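Uncharacterized protein (Neisseria gonorrhoeae, PDB 5V77) is of unknown function, an all-beta member of the NGO_1070-like family whose two copies in the assembly join their sheets across the interface. Local coordinates at residues N12-V17 with N42-I47; S18-I23 with S34-I39; S50-F55 with I99-E104. All blocks are in the same frame, centred on the assembly; numbering follows the deposited sequence. Where two conformers were deposited one is given.

Interaction 1: residues N12-V17 with N42-I47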
loop_
_atom_site.group_PDB
_atom_site.type_symbol
_atom_site.label_atom_id
_atom_site.label_comp_id
_atom_site.label_asym_id
_atom_site.label_seq_id
_atom_site.Cartn_x
_atom_site.Cartn_y
_atom_site.Cartn_z
ATOM N N ASN A 12 10.002 -20.018 -1.697
ATOM C CA ASN A 12 8.892 -19.682 -2.580
ATOM C C ASN A 12 7.600 -20.226 -1.991
ATOM O O ASN A 12 7.517 -21.412 -1.659
ATOM C CB ASN A 12 9.110 -20.241 -3.986
ATOM C CG ASN A 12 10.132 -19.452 -4.771
ATOM O OD1 ASN A 12 9.952 -18.260 -5.024
ATOM N ND2 ASN A 12 11.211 -20.116 -5.172
ATOM N N ILE A 13 6.594 -19.361 -1.862
ATOM C CA ILE A 13 5.309 -19.744 -1.299
ATOM C C ILE A 13 4.199 -19.304 -2.246
ATOM O O ILE A 13 4.420 -18.537 -3.184
ATOM C CB ILE A 13 5.088 -19.158 0.105
ATOM C CG1 ILE A 13 4.998 -17.624 0.042
ATOM C CG2 ILE A 13 6.194 -19.613 1.040
ATOM C CD1 ILE A 13 4.531 -16.981 1.316
ATOM N N PHE A 14 2.998 -19.839 -2.004
ATOM C CA PHE A 14 1.779 -19.403 -2.691
ATOM C C PHE A 14 1.928 -19.526 -4.211
ATOM O O PHE A 14 1.862 -18.543 -4.956
ATOM C CB PHE A 14 1.403 -17.977 -2.269
ATOM C CG PHE A 14 0.562 -17.922 -1.027
ATOM C CD1 PHE A 14 0.978 -18.550 0.133
ATOM C CD2 PHE A 14 -0.645 -17.243 -1.014
ATOM C CE1 PHE A 14 0.206 -18.518 1.285
ATOM C CE2 PHE A 14 -1.413 -17.207 0.150
ATOM C CZ PHE A 14 -0.990 -17.844 1.282
ATOM N N HIS A 15 2.125 -20.767 -4.664
ATOM C CA HIS A 15 2.262 -21.019 -6.093
ATOM C C HIS A 15 0.921 -20.865 -6.799
ATOM O O HIS A 15 -0.111 -21.340 -6.311
ATOM C CB HIS A 15 2.802 -22.425 -6.349
ATOM C CG HIS A 15 4.259 -22.591 -6.049
ATOM N ND1 HIS A 15 4.862 -22.050 -4.934
ATOM C CD2 HIS A 15 5.229 -23.265 -6.708
ATOM C CE1 HIS A 15 6.144 -22.374 -4.929
ATOM N NE2 HIS A 15 6.392 -23.106 -5.997
ATOM N N ASN A 16 0.946 -20.195 -7.950
ATOM C CA ASN A 16 -0.201 -20.056 -8.840
ATOM C C ASN A 16 -1.439 -19.548 -8.096
ATOM O O ASN A 16 -2.486 -20.188 -8.052
ATOM C CB ASN A 16 -0.467 -21.386 -9.562
ATOM C CG ASN A 16 0.739 -21.853 -10.373
ATOM O OD1 ASN A 16 1.578 -21.048 -10.791
ATOM N ND2 ASN A 16 0.839 -23.157 -10.589
ATOM N N VAL A 17 -1.306 -18.359 -7.510
ATOM C CA VAL A 17 -2.398 -17.725 -6.790
ATOM C C VAL A 17 -2.777 -16.413 -7.478
ATOM O O VAL A 17 -2.061 -15.897 -8.332
ATOM C CB VAL A 17 -2.039 -17.468 -5.317
ATOM C CG1 VAL A 17 -1.854 -18.795 -4.586
ATOM C CG2 VAL A 17 -0.782 -16.632 -5.258
ATOM N N ASN A 42 -11.839 -20.046 -6.125
ATOM C CA ASN A 42 -12.343 -19.843 -4.779
ATOM C C ASN A 42 -11.286 -19.180 -3.912
ATOM O O ASN A 42 -10.099 -19.158 -4.240
ATOM C CB ASN A 42 -12.766 -21.173 -4.152
ATOM C CG ASN A 42 -14.017 -21.743 -4.786
ATOM O OD1 ASN A 42 -14.019 -22.865 -5.284
ATOM N ND2 ASN A 42 -15.092 -20.970 -4.764
ATOM N N TYR A 43 -11.737 -18.644 -2.781
ATOM C CA TYR A 43 -10.813 -18.141 -1.781
ATOM C C TYR A 43 -9.754 -19.188 -1.472
ATOM O O TYR A 43 -10.048 -20.380 -1.379
ATOM C CB TYR A 43 -11.562 -17.778 -0.506
ATOM C CG TYR A 43 -10.648 -17.216 0.547
ATOM C CD1 TYR A 43 -10.239 -15.889 0.483
ATOM C CD2 TYR A 43 -10.172 -18.009 1.587
ATOM C CE1 TYR A 43 -9.403 -15.350 1.442
ATOM C CE2 TYR A 43 -9.322 -17.484 2.555
ATOM C CZ TYR A 43 -8.946 -16.164 2.476
ATOM O OH TYR A 43 -8.111 -15.642 3.422
ATOM N N PHE A 44 -8.513 -18.739 -1.320
ATOM C CA PHE A 44 -7.436 -19.651 -0.947
ATOM C C PHE A 44 -6.833 -19.277 0.401
ATOM O O PHE A 44 -6.821 -20.103 1.322
ATOM C CB PHE A 44 -6.360 -19.708 -2.046
ATOM C CG PHE A 44 -5.160 -20.559 -1.678
ATOM C CD1 PHE A 44 -5.263 -21.938 -1.614
ATOM C CD2 PHE A 44 -3.940 -19.970 -1.373
ATOM C CE1 PHE A 44 -4.166 -22.717 -1.274
ATOM C CE2 PHE A 44 -2.845 -20.741 -1.028
ATOM C CZ PHE A 44 -2.958 -22.110 -0.982
ATOM N N GLY A 45 -6.341 -18.058 0.566
ATOM C CA GLY A 45 -5.724 -17.735 1.835
ATOM C C GLY A 45 -5.103 -16.358 1.816
ATOM O O GLY A 45 -5.488 -15.498 1.019
ATOM N N TYR A 46 -4.168 -16.148 2.734
ATOM C CA TYR A 46 -3.702 -14.778 2.951
ATOM C C TYR A 46 -2.258 -14.795 3.422
ATOM O O TYR A 46 -1.772 -15.795 3.960
ATOM C CB TYR A 46 -4.578 -14.049 3.979
ATOM C CG TYR A 46 -4.546 -14.672 5.364
ATOM C CD1 TYR A 46 -3.514 -14.378 6.268
ATOM C CD2 TYR A 46 -5.545 -15.557 5.771
ATOM C CE1 TYR A 46 -3.480 -14.963 7.541
ATOM C CE2 TYR A 46 -5.519 -16.145 7.037
ATOM C CZ TYR A 46 -4.491 -15.838 7.913
ATOM O OH TYR A 46 -4.470 -16.427 9.162
ATOM N N ILE A 47 -1.578 -13.673 3.212
ATOM C CA ILE A 47 -0.269 -13.411 3.809
ATOM C C ILE A 47 -0.422 -12.185 4.686
ATOM O O ILE A 47 -0.849 -11.121 4.210
ATOM C CB ILE A 47 0.813 -13.177 2.744
ATOM C CG1 ILE A 47 0.998 -14.432 1.901
ATOM C CG2 ILE A 47 2.136 -12.762 3.412
ATOM C CD1 ILE A 47 1.859 -14.192 0.649
#
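The phenyl ring of F14 lies between F44 and I47, one on each face. F44 brings its ring edge: CE2 stands 4.0 Å above the F14 plane, over the centre of the ring, and the two planes meet at 78°, an edge-to-face (T-shaped) pair with centroids 5.4 Å apart. From the opposite side, I47 lays CG1 over the other face, 4.1 Å from the centroid of the F14 ring and 13° off its normal, a CH-pi contact set toward the rim. G45 C lies at the edge of the F14 ring, near its plane, next to CE2; G45 has no side chain, and the ring comes close to its main chain. F14 CZ is 3.5 Å from Y46 O. F44 CB leaves the chain toward residues 12-17, with CG anti to the backbone N (chi1 176°); from there CE2 meets F14 and CD2 meets V17 CG1 at 4.0 Å. At the other end I13 and I47 touch tip to tip through their CD1 methyls, 3.9 Å apart.

No hydrogen bond crosses this apolar part, whose F14 also meets the ring of F35 edge-to-face. The solvent side is looser: H15 and N16 occupy the exposed turn after F14, and Y46 turns its CB away from residues 12-17 while its backbone borders the ring. Two beta bulges shape the edges of the contact. N16 and V17 both face I77 in a G1 bulge, and F44 and G45 both face F35 in a classic bulge. Packing of a loop phenylalanine against strand 43-58, which is not paired with strand 9-13, is consistent with the apolar core of an antiparallel beta fold.

Interaction 2: residues S18-I23 with S34-I39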
loop_
_atom_site.group_PDB
_atom_site.type_symbol
_atom_site.label_atom_id
_atom_site.label_comp_id
_atom_site.label_asym_id
_atom_site.label_seq_id
_atom_site.Cartn_x
_atom_site.Cartn_y
_atom_site.Cartn_z
ATOM N N SER A 18 -3.902 -15.848 -7.043
ATOM C CA SER A 18 -4.431 -14.603 -7.596
ATOM C C SER A 18 -4.667 -13.631 -6.453
ATOM O O SER A 18 -5.530 -13.875 -5.608
ATOM C CB SER A 18 -5.730 -14.867 -8.360
ATOM O OG SER A 18 -6.252 -13.655 -8.887
ATOM N N LEU A 19 -3.907 -12.533 -6.436
ATOM C CA LEU A 19 -4.065 -11.494 -5.422
ATOM C C LEU A 19 -5.243 -10.588 -5.766
ATOM O O LEU A 19 -5.307 -10.035 -6.869
ATOM C CB LEU A 19 -2.784 -10.671 -5.328
ATOM C CG LEU A 19 -2.842 -9.435 -4.422
ATOM C CD1 LEU A 19 -2.901 -9.890 -2.978
ATOM C CD2 LEU A 19 -1.609 -8.606 -4.663
ATOM N N TYR A 20 -6.179 -10.418 -4.822
ATOM C CA TYR A 20 -7.340 -9.583 -5.098
ATOM C C TYR A 20 -7.506 -8.419 -4.135
ATOM O O TYR A 20 -8.386 -7.582 -4.364
ATOM C CB TYR A 20 -8.639 -10.416 -5.127
ATOM C CG TYR A 20 -9.100 -10.989 -3.796
ATOM C CD1 TYR A 20 -8.728 -12.269 -3.397
ATOM C CD2 TYR A 20 -9.934 -10.256 -2.953
ATOM C CE1 TYR A 20 -9.159 -12.797 -2.166
ATOM C CE2 TYR A 20 -10.370 -10.766 -1.734
ATOM C CZ TYR A 20 -9.974 -12.042 -1.347
ATOM O OH TYR A 20 -10.411 -12.559 -0.142
ATOM N N GLU A 21 -6.698 -8.322 -3.082
ATOM C CA GLU A 21 -6.796 -7.146 -2.228
ATOM C C GLU A 21 -5.571 -7.030 -1.337
ATOM O O GLU A 21 -4.894 -8.014 -1.026
ATOM C CB GLU A 21 -8.059 -7.174 -1.368
ATOM C CG GLU A 21 -8.052 -8.296 -0.383
ATOM C CD GLU A 21 -9.271 -8.300 0.493
ATOM O OE1 GLU A 21 -10.259 -7.633 0.145
ATOM O OE2 GLU A 21 -9.245 -8.978 1.537
ATOM N N ILE A 22 -5.335 -5.802 -0.894
ATOM C CA ILE A 22 -4.239 -5.443 0.002
ATOM C C ILE A 22 -4.849 -4.521 1.040
ATOM O O ILE A 22 -5.353 -3.454 0.688
ATOM C CB ILE A 22 -3.093 -4.730 -0.739
ATOM C CG1 ILE A 22 -2.498 -5.637 -1.832
ATOM C CG2 ILE A 22 -2.020 -4.299 0.250
ATOM C CD1 ILE A 22 -1.506 -4.905 -2.722
ATOM N N ILE A 23 -4.866 -4.944 2.300
ATOM C CA ILE A 23 -5.713 -4.310 3.313
ATOM C C ILE A 23 -4.874 -3.929 4.522
ATOM O O ILE A 23 -4.208 -4.784 5.106
ATOM C CB ILE A 23 -6.848 -5.255 3.742
ATOM C CG1 ILE A 23 -7.704 -5.616 2.518
ATOM C CG2 ILE A 23 -7.655 -4.650 4.876
ATOM C CD1 ILE A 23 -8.458 -4.428 1.935
ATOM N N SER A 34 -4.756 -10.894 0.243
ATOM C CA SER A 34 -5.668 -12.028 0.135
ATOM C C SER A 34 -5.697 -12.559 -1.286
ATOM O O SER A 34 -5.606 -11.790 -2.249
ATOM C CB SER A 34 -7.079 -11.658 0.578
ATOM O OG SER A 34 -7.063 -11.328 1.959
ATOM N N PHE A 35 -5.885 -13.882 -1.394
ATOM C CA PHE A 35 -5.674 -14.606 -2.639
ATOM C C PHE A 35 -6.800 -15.594 -2.891
ATOM O O PHE A 35 -7.351 -16.178 -1.955
ATOM C CB PHE A 35 -4.362 -15.401 -2.611
ATOM C CG PHE A 35 -3.146 -14.559 -2.344
ATOM C CD1 PHE A 35 -2.769 -14.262 -1.035
ATOM C CD2 PHE A 35 -2.374 -14.076 -3.400
ATOM C CE1 PHE A 35 -1.632 -13.484 -0.775
ATOM C CE2 PHE A 35 -1.240 -13.307 -3.158
ATOM C CZ PHE A 35 -0.866 -13.005 -1.848
ATOM N N THR A 36 -7.113 -15.791 -4.170
ATOM C CA THR A 36 -7.892 -16.928 -4.652
ATOM C C THR A 36 -6.973 -17.912 -5.367
ATOM O O THR A 36 -5.828 -17.598 -5.707
ATOM C CB THR A 36 -9.004 -16.483 -5.616
ATOM O OG1 THR A 36 -8.414 -15.815 -6.745
ATOM C CG2 THR A 36 -9.988 -15.546 -4.917
ATOM N N ASP A 37 -7.491 -19.121 -5.589
ATOM C CA ASP A 37 -6.811 -20.088 -6.434
ATOM C C ASP A 37 -7.089 -19.757 -7.898
ATOM O O ASP A 37 -7.968 -18.954 -8.222
ATOM C CB ASP A 37 -7.259 -21.516 -6.105
ATOM C CG ASP A 37 -8.674 -21.817 -6.580
ATOM O OD1 ASP A 37 -8.861 -22.062 -7.790
ATOM O OD2 ASP A 37 -9.600 -21.839 -5.741
ATOM N N THR A 38 -6.311 -20.363 -8.789
ATOM C CA THR A 38 -6.441 -20.072 -10.211
ATOM C C THR A 38 -7.103 -21.213 -10.978
ATOM O O THR A 38 -6.992 -21.273 -12.205
ATOM C CB THR A 38 -5.070 -19.730 -10.805
ATOM O OG1 THR A 38 -4.172 -20.828 -10.610
ATOM C CG2 THR A 38 -4.484 -18.472 -10.110
ATOM N N ILE A 39 -7.799 -22.110 -10.276
ATOM C CA ILE A 39 -8.565 -23.178 -10.914
ATOM C C ILE A 39 -10.053 -22.865 -10.792
ATOM O O ILE A 39 -10.647 -22.268 -11.697
ATOM C CB ILE A 39 -8.230 -24.548 -10.300
ATOM C CG1 ILE A 39 -6.716 -24.767 -10.308
ATOM C CG2 ILE A 39 -8.928 -25.663 -11.066
ATOM C CD1 ILE A 39 -6.286 -26.089 -9.717
HETATM O O HOH W 1 -8.500 -13.107 -7.434
HETATM O O HOH W 2 -6.726 -8.865 2.748
#
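L19 and F35 face each other as a non-hydrogen-bonded antiparallel pair, their side chains on the same face of the sheet. From F35, CB lies 3.6 Å from S18 O, and CG is still near that oxygen at 4.1 Å; farther out CD2 passes L19 CA, CE2 meets L19 CB at 3.7 Å, and CZ comes to 3.9 Å from L19 CD1. L19 CG is anti to its backbone N (chi1 173°), and the CD1 it carries sits over the F35 ring face, offset toward the rim, in a CH-pi contact 23° off the normal.

Backbone bonds flank the pair: S18 and T36 exchange two, and Y20 N reaches S34 O at 3.0 Å, nearly straight at 171°. On the other face water joins the polar tips. One molecule bridges S18 OG and T36 OG1, and a second donates to E21 OE2 at 2.8 Å and also bonds S34 OG. The Y20 ring lies across the strand, with CZ 3.5 Å from S34 CB.

The two strands form a beta hairpin within the antiparallel sheet. Strand 75-84 flanks residues 18-23, strand 43-58 flanks residues 34-37, and I77, I80 and I47 touch F35 on the buried face.

Interaction 3: residues S50-F55 with I99-E104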
loop_
_atom_site.group_PDB
_atom_site.type_symbol
_atom_site.label_atom_id
_atom_site.label_comp_id
_atom_site.label_asym_id
_atom_site.label_seq_id
_atom_site.Cartn_x
_atom_site.Cartn_y
_atom_site.Cartn_z
ATOM N N SER A 50 2.969 -8.267 9.680
ATOM C CA SER A 50 2.707 -7.549 10.929
ATOM C C SER A 50 3.874 -6.641 11.308
ATOM O O SER A 50 5.034 -7.075 11.307
ATOM C CB SER A 50 2.435 -8.522 12.082
ATOM O OG SER A 50 1.315 -9.329 11.773
ATOM N N ASN A 51 3.543 -5.396 11.683
ATOM C CA ASN A 51 4.508 -4.356 12.030
ATOM C C ASN A 51 5.315 -3.999 10.793
ATOM O O ASN A 51 6.479 -4.386 10.635
ATOM C CB ASN A 51 5.387 -4.788 13.219
ATOM C CG ASN A 51 4.585 -4.907 14.485
ATOM O OD1 ASN A 51 3.439 -4.443 14.536
ATOM N ND2 ASN A 51 5.150 -5.543 15.506
ATOM N N ILE A 52 4.673 -3.242 9.905
ATOM C CA ILE A 52 5.235 -2.935 8.601
ATOM C C ILE A 52 6.475 -2.075 8.737
ATOM O O ILE A 52 6.495 -1.083 9.482
ATOM C CB ILE A 52 4.182 -2.219 7.745
ATOM C CG1 ILE A 52 3.006 -3.159 7.517
ATOM C CG2 ILE A 52 4.792 -1.747 6.415
ATOM C CD1 ILE A 52 3.339 -4.341 6.702
ATOM N N LEU A 53 7.512 -2.438 7.989
ATOM C CA LEU A 53 8.699 -1.615 7.846
ATOM C C LEU A 53 8.636 -0.811 6.562
ATOM O O LEU A 53 8.717 0.415 6.606
ATOM C CB LEU A 53 9.968 -2.479 7.884
ATOM C CG LEU A 53 10.028 -3.312 9.167
ATOM C CD1 LEU A 53 11.186 -4.281 9.124
ATOM C CD2 LEU A 53 10.122 -2.409 10.377
ATOM N N ASN A 54 8.455 -1.469 5.419
ATOM C CA ASN A 54 8.139 -0.693 4.231
ATOM C C ASN A 54 7.249 -1.499 3.296
ATOM O O ASN A 54 7.168 -2.730 3.370
ATOM C CB ASN A 54 9.401 -0.222 3.511
ATOM C CG ASN A 54 10.376 -1.334 3.285
ATOM O OD1 ASN A 54 10.160 -2.191 2.433
ATOM N ND2 ASN A 54 11.453 -1.344 4.062
ATOM N N PHE A 55 6.561 -0.762 2.424
ATOM C CA PHE A 55 5.674 -1.331 1.419
ATOM C C PHE A 55 5.926 -0.577 0.121
ATOM O O PHE A 55 5.841 0.650 0.100
ATOM C CB PHE A 55 4.211 -1.209 1.887
ATOM C CG PHE A 55 3.173 -1.556 0.848
ATOM C CD1 PHE A 55 3.442 -2.422 -0.197
ATOM C CD2 PHE A 55 1.909 -1.002 0.934
ATOM C CE1 PHE A 55 2.476 -2.710 -1.140
ATOM C CE2 PHE A 55 0.937 -1.298 0.000
ATOM C CZ PHE A 55 1.224 -2.152 -1.037
ATOM N N ILE A 99 5.770 -5.786 -6.138
ATOM C CA ILE A 99 5.328 -5.476 -4.787
ATOM C C ILE A 99 6.367 -6.027 -3.822
ATOM O O ILE A 99 6.721 -7.209 -3.897
ATOM C CB ILE A 99 3.939 -6.070 -4.477
ATOM C CG1 ILE A 99 2.864 -5.412 -5.346
ATOM C CG2 ILE A 99 3.599 -5.881 -2.967
ATOM C CD1 ILE A 99 1.564 -6.210 -5.438
ATOM N N LYS A 100 6.855 -5.179 -2.915
ATOM C CA LYS A 100 7.802 -5.601 -1.887
ATOM C C LYS A 100 7.256 -5.151 -0.545
ATOM O O LYS A 100 6.852 -3.994 -0.401
ATOM C CB LYS A 100 9.196 -4.988 -2.088
ATOM C CG LYS A 100 9.942 -5.422 -3.343
ATOM C CD LYS A 100 11.384 -4.907 -3.291
ATOM C CE LYS A 100 12.169 -5.267 -4.540
ATOM N NZ LYS A 100 13.563 -4.734 -4.495
ATOM N N ILE A 101 7.224 -6.053 0.429
ATOM C CA ILE A 101 6.781 -5.697 1.775
ATOM C C ILE A 101 7.765 -6.278 2.765
ATOM O O ILE A 101 8.042 -7.480 2.724
ATOM C CB ILE A 101 5.370 -6.228 2.098
ATOM C CG1 ILE A 101 4.367 -5.723 1.063
ATOM C CG2 ILE A 101 4.965 -5.740 3.508
ATOM C CD1 ILE A 101 2.970 -6.317 1.191
ATOM N N SER A 102 8.264 -5.437 3.665
ATOM C CA SER A 102 9.093 -5.859 4.787
ATOM C C SER A 102 8.323 -5.599 6.076
ATOM O O SER A 102 7.685 -4.555 6.223
ATOM C CB SER A 102 10.424 -5.101 4.819
ATOM O OG SER A 102 11.262 -5.497 3.741
ATOM N N ALA A 103 8.361 -6.558 6.996
ATOM C CA ALA A 103 7.566 -6.474 8.220
ATOM C C ALA A 103 8.241 -7.329 9.282
ATOM O O ALA A 103 8.965 -8.277 8.960
ATOM C CB ALA A 103 6.125 -6.946 7.982
ATOM N N GLU A 104 8.000 -6.987 10.554
ATOM C CA GLU A 104 8.669 -7.717 11.629
ATOM C C GLU A 104 8.335 -9.204 11.580
ATOM O O GLU A 104 9.219 -10.044 11.795
ATOM C CB GLU A 104 8.305 -7.128 12.990
ATOM C CG GLU A 104 9.009 -7.773 14.178
ATOM C CD GLU A 104 8.905 -6.914 15.423
ATOM O OE1 GLU A 104 9.654 -7.154 16.406
ATOM O OE2 GLU A 104 8.071 -5.978 15.401
HETATM O O HOH W 3 10.365 -4.427 1.311
HETATM O O HOH W 4 9.152 -2.085 0.207
#
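I52, N54 and F55 pair with A103, S102 and I101 across an antiparallel ladder interrupted by a classic beta bulge, in which L53 and N54 both face S102. The bulge gathers two donors on one acceptor: S102 O takes L53 N at 2.8 Å and the longer N54 N at 3.3 Å, both from the same face of its carbonyl plane. S102 N answers with a bond to N54 O, so backbone bonds hold both polar ends of S102. Beyond the bulge, toward the corner, E104 N donates to N51 O, where the chain is turning.

On the face of I52, F55, I101 and A103 the side chains pack. Those of I52 and I101 cross obliquely, I52 CD1 meeting I101 CG2 at 3.8 Å and also touching the A103 methyl. F55, in one of two deposited conformers, lies alongside I99 and I101, pointing the same way: CD1 meets I101 CG1 at 3.7 Å, and CE1 brings the ring edge to I99 CG2. The other face holds N54 and S102; a water between N54 OD1 and S102 OG makes only a doubtful bridge.

Farther out, strand 89-94 flanks residues 99-103 on their other side, and L31 of strand 30-37 packs on I52 and F55. The second subunit continues the sheet, pairing with N54 and F55 in an antiparallel ladder; T59 OG1 and Y65 OH of that subunit bond to I52 O, and F55 meets F55 of the second subunit.

At the exposed corner N51 and E104 lie side by side, pointing the same way, with E104 CG anti to its backbone N. In one of two deposited conformers of E104, N51 ND2 donates to E104 OE2 at 3.0 Å, in its own amide plane but from above the carboxylate plane, the two planes standing 48° apart.

In the fold
Strand 43-58 carries interactions 1 and 3 and is the sheet neighbour of strand 30-37 of interaction 2. The centre of interaction 3 lies about 18 Å from those of interactions 1 and 2, on the opposite side of the chain's centre. Interaction 2 sits about 7 Å, centre to centre, from interaction 1. Their shared seam is the F35-F44-G45 bulge, where F44 N is 2.9 Å from F35 O and F35 N is 2.9 Å from G45 O, both probable hydrogen bonds. Interaction 2 also reaches interaction 3: L19 CD2 is 4.1 Å from I99 CD1, and I22 CG2 is 4.1 Å from F55 CZ, consistent with one apolar core running toward the subunit interface.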